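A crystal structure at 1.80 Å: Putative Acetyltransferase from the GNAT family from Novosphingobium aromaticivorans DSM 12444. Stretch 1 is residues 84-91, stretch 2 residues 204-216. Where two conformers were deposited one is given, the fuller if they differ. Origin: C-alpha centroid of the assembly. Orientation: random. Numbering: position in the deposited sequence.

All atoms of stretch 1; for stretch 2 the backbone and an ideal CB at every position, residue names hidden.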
# COMPACT_ATOMS: atom_id res chain seq x y z
N LEU A 84 9.67 8.11 2.65
CA LEU A 84 9.61 6.65 2.43
C LEU A 84 10.88 6.11 1.80
O LEU A 84 11.59 6.82 1.07
CB LEU A 84 8.45 6.28 1.50
CG LEU A 84 7.09 6.83 1.86
CD1 LEU A 84 6.05 6.44 0.77
CD2 LEU A 84 6.65 6.38 3.29
N LEU A 85 11.11 4.80 1.99
CA LEU A 85 12.12 4.09 1.23
C LEU A 85 11.33 3.10 0.41
O LEU A 85 10.61 2.27 0.97
CB LEU A 85 13.13 3.37 2.14
CG LEU A 85 14.20 2.54 1.39
CD1 LEU A 85 15.11 3.40 0.48
CD2 LEU A 85 15.02 1.66 2.31
N GLN A 86 11.42 3.23 -0.91
CA GLN A 86 10.79 2.23 -1.80
C GLN A 86 11.75 1.09 -2.08
O GLN A 86 12.91 1.32 -2.40
CB GLN A 86 10.36 2.91 -3.09
CG GLN A 86 9.58 2.01 -4.02
CD GLN A 86 9.31 2.70 -5.35
OE1 GLN A 86 10.16 2.67 -6.22
NE2 GLN A 86 8.18 3.36 -5.47
N MSE A 87 11.26 -0.15 -1.97
CA MSE A 87 12.07 -1.38 -2.08
C MSE A 87 11.48 -2.35 -3.10
O MSE A 87 10.29 -2.37 -3.30
CB MSE A 87 12.21 -2.08 -0.71
CG MSE A 87 12.67 -1.13 0.34
SE MSE A 87 13.01 -1.91 2.04
CE MSE A 87 14.72 -2.74 1.68
N ILE A 88 12.35 -3.12 -3.74
CA ILE A 88 11.98 -4.04 -4.80
C ILE A 88 12.57 -5.40 -4.53
O ILE A 88 13.71 -5.52 -4.09
CB ILE A 88 12.38 -3.45 -6.20
CG1 ILE A 88 11.72 -4.19 -7.36
CG2 ILE A 88 13.87 -3.38 -6.38
CD1 ILE A 88 11.91 -3.43 -8.73
N ALA A 89 11.80 -6.44 -4.83
CA ALA A 89 12.30 -7.80 -4.71
C ALA A 89 12.42 -8.43 -6.10
O ALA A 89 11.55 -9.19 -6.50
CB ALA A 89 11.40 -8.66 -3.78
N ASP A 90 13.49 -8.09 -6.83
CA ASP A 90 13.61 -8.56 -8.21
C ASP A 90 14.55 -9.73 -8.38
O ASP A 90 14.85 -10.14 -9.53
CB ASP A 90 13.97 -7.44 -9.17
CG ASP A 90 15.23 -6.67 -8.77
OD1 ASP A 90 15.86 -6.97 -7.72
OD2 ASP A 90 15.55 -5.71 -9.49
N GLY A 91 14.98 -10.32 -7.27
CA GLY A 91 15.73 -11.59 -7.28
C GLY A 91 14.80 -12.77 -7.07
O GLY A 91 13.62 -12.61 -6.85
N UNK A 204 12.13 -2.46 10.20
CA UNK A 204 11.32 -2.94 9.07
C UNK A 204 12.17 -3.08 7.83
O UNK A 204 12.06 -4.06 7.09
CB UNK A 204 10.15 -1.99 8.80
N UNK A 205 13.01 -2.09 7.54
CA UNK A 205 13.92 -2.17 6.36
C UNK A 205 14.84 -3.40 6.43
O UNK A 205 15.06 -4.07 5.45
CB UNK A 205 14.77 -0.90 6.26
N UNK A 206 15.37 -3.70 7.62
CA UNK A 206 16.17 -4.90 7.81
C UNK A 206 15.37 -6.16 7.58
O UNK A 206 15.89 -7.10 6.99
CB UNK A 206 16.77 -4.92 9.22
N UNK A 207 14.11 -6.17 8.01
CA UNK A 207 13.27 -7.32 7.82
C UNK A 207 13.07 -7.52 6.33
O UNK A 207 13.28 -8.62 5.81
CB UNK A 207 11.93 -7.16 8.55
N UNK A 208 12.71 -6.44 5.65
CA UNK A 208 12.49 -6.53 4.20
C UNK A 208 13.74 -6.94 3.44
O UNK A 208 13.65 -7.77 2.54
CB UNK A 208 11.99 -5.19 3.66
N UNK A 209 14.90 -6.36 3.77
CA UNK A 209 16.17 -6.85 3.22
C UNK A 209 16.36 -8.36 3.39
O UNK A 209 16.83 -9.04 2.48
CB UNK A 209 17.34 -6.12 3.89
N UNK A 210 15.97 -8.90 4.55
CA UNK A 210 16.12 -10.32 4.82
C UNK A 210 15.13 -11.19 4.04
O UNK A 210 15.26 -12.41 3.97
CB UNK A 210 15.95 -10.57 6.32
N UNK A 211 14.12 -10.55 3.46
CA UNK A 211 13.10 -11.23 2.66
C UNK A 211 13.32 -10.98 1.17
O UNK A 211 12.45 -11.28 0.36
CB UNK A 211 11.70 -10.77 3.07
N UNK A 212 14.47 -10.43 0.79
CA UNK A 212 14.79 -10.33 -0.65
C UNK A 212 14.57 -8.96 -1.27
O UNK A 212 14.77 -8.79 -2.48
CB UNK A 212 13.95 -11.35 -1.43
N UNK A 213 14.13 -7.99 -0.46
CA UNK A 213 13.90 -6.63 -0.98
C UNK A 213 15.17 -5.80 -0.89
O UNK A 213 15.92 -5.90 0.06
CB UNK A 213 12.77 -5.94 -0.21
N UNK A 214 15.41 -4.99 -1.90
CA UNK A 214 16.54 -4.08 -1.88
C UNK A 214 16.00 -2.68 -2.07
O UNK A 214 14.93 -2.50 -2.68
CB UNK A 214 17.57 -4.43 -2.95
N UNK A 215 16.74 -1.69 -1.53
CA UNK A 215 16.41 -0.30 -1.68
C UNK A 215 16.42 0.08 -3.13
O UNK A 215 17.39 -0.19 -3.84
CB UNK A 215 17.38 0.58 -0.89
N UNK A 216 15.35 0.69 -3.58
CA UNK A 216 15.29 1.18 -4.93
C UNK A 216 15.51 2.70 -4.94
O UNK A 216 16.44 3.18 -5.59
CB UNK A 216 13.95 0.81 -5.57

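Position 204 lies on a helix running nearly along strand 84-88 (12° between axes, 9.9 Å at closest approach), and its ideal CB finds nothing of stretch 1 within 5.5 Å. Stretch 1 therefore sets no preference; the residue is Ala204.

At 205 the CA-to-CB bond points toward the strand, with the ideal CB 4.7 Å from both Met87 SE and Leu85 CD2. A branched or long apolar side chain would suit this gap. Ile205 fills it: its CD1 lies 3.7 Å from Leu85 CD2, and its CG2 is 4.1 Å from Met87 CE.

Positions 206 and 207 are unconstrained by stretch 1, since neither ideal CB has a neighbour there; 206 points away. They are Arg206 and Leu207.

At 208 the bond again points toward the strand, and the ideal CB is 3.8 Å from Met87 SE. The selenium is already at van der Waals range, so a side chain must lead off past it; aromatic or apolar groups are reasonable. Tyr208, with chi1 in m, keeps its CB 3.9 Å from Met87 SE and presents its ring edge to the selenium, which sits 5.2 Å from the ring centroid and 75° off the normal.

The bond at 209 points sideways, with the ideal CB 4.8 Å from Met87 CE, so any side chain with a methylene to lay against that methyl would do. Glu209 places its CG 3.7 Å from Met87 CE.

Positions 210 and 211 have no neighbour in stretch 1 within 5.5 Å of the ideal CB, leaving the choice wide; they are Ser210 and Leu211.

At 212 phi/psi is 101/1, and a CB would be jammed against the preceding carbonyl oxygen. The backbone alone calls for glycine, and Gly212 is found. Its O accepts a 2.6 Å hydrogen bond from water 2, which in turn accepts one from Gly91 N at 2.9 Å.

At 213 the ideal CB is 3.9 Å from Met87 CB and 4.7 Å from Ala89 CB, an apolar setting open to aliphatic or aromatic groups. Phe213 lays a ring face on Ala89, whose CB is 3.7 Å from the ring centroid and 10° off the normal.

Position 214 pairs with Ile88 in an antiparallel, hydrogen-bonded bridge, and their side chains share a sheet face. The carboxylate of Asp90 invites a long cationic side chain. Arg214 bonds Ile88 through its backbone (N to O 2.8 Å, O to N 2.9 Å), while its side chain forms a salt bridge, NH2 to Asp90 OD2 at 2.7 Å, and NE donates to Asp90 OD1 at 3.0 Å. Ile88 CG2 covers one guanidinium face.

Position 215 pairs with Met87, and its ideal CB is 3.9 Å from Leu85 CD1. Small or apolar residues fit; Ala215 makes that contact through CB.

At 216 the bond points toward stretch 1, and Gln86 OE1 offers an acceptor to a long donor. Arg216 answers with NH1 at 2.8 Å from Gln86 OE1, while its N donates to Gln86 O at 2.8 Å.

Stretch 2, residues 204-216: AIRLYESLGFRAR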
# COMPACT_ATOMS: atom_id res chain seq x y z
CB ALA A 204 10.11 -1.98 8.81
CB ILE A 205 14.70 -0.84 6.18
CG1 ILE A 205 13.71 0.32 5.84
CG2 ILE A 205 15.85 -0.93 5.17
CD1 ILE A 205 14.32 1.70 5.98
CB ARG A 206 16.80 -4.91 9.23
CG ARG A 206 17.92 -3.91 9.43
CD ARG A 206 18.63 -4.12 10.77
NE ARG A 206 17.77 -4.00 11.96
CZ ARG A 206 17.62 -2.88 12.69
NH1 ARG A 206 18.23 -1.76 12.36
NH2 ARG A 206 16.83 -2.89 13.76
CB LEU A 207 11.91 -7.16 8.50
CG LEU A 207 10.81 -8.10 8.03
CD1 LEU A 207 11.22 -9.58 8.28
CD2 LEU A 207 9.48 -7.76 8.71
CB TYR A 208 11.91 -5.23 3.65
CG TYR A 208 10.63 -4.82 4.31
CD1 TYR A 208 9.64 -5.73 4.65
CD2 TYR A 208 10.41 -3.47 4.60
CE1 TYR A 208 8.47 -5.31 5.30
CE2 TYR A 208 9.24 -3.06 5.20
CZ TYR A 208 8.28 -3.97 5.55
OH TYR A 208 7.15 -3.48 6.17
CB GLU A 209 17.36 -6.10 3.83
CG GLU A 209 17.44 -4.69 3.32
CD GLU A 209 18.48 -3.87 4.08
OE1 GLU A 209 18.91 -4.27 5.17
OE2 GLU A 209 18.85 -2.82 3.55
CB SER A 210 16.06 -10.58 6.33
OG SER A 210 17.00 -9.75 7.00
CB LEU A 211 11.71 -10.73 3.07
CG LEU A 211 11.24 -11.22 4.45
CD1 LEU A 211 9.97 -10.39 4.78
CD2 LEU A 211 10.99 -12.68 4.41
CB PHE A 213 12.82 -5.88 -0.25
CG PHE A 213 11.45 -6.44 -0.48
CD1 PHE A 213 11.02 -7.56 0.21
CD2 PHE A 213 10.60 -5.86 -1.42
CE1 PHE A 213 9.75 -8.06 -0.00
CE2 PHE A 213 9.31 -6.35 -1.62
CZ PHE A 213 8.90 -7.44 -0.92
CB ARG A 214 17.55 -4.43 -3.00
CG ARG A 214 17.09 -4.16 -4.45
CD ARG A 214 18.06 -4.78 -5.49
NE ARG A 214 17.54 -4.65 -6.86
CZ ARG A 214 17.46 -3.50 -7.52
NH1 ARG A 214 17.92 -2.39 -6.99
NH2 ARG A 214 16.93 -3.46 -8.73
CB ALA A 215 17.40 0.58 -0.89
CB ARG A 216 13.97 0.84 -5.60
CG ARG A 216 14.06 1.06 -7.09
CD ARG A 216 12.75 1.13 -7.77
NE ARG A 216 12.92 1.94 -8.97
CZ ARG A 216 12.39 3.14 -9.20
NH1 ARG A 216 11.55 3.75 -8.36
NH2 ARG A 216 12.68 3.71 -10.35
O HOH W 1 15.93 -7.44 -4.73
O HOH W 2 14.72 -10.57 -4.35
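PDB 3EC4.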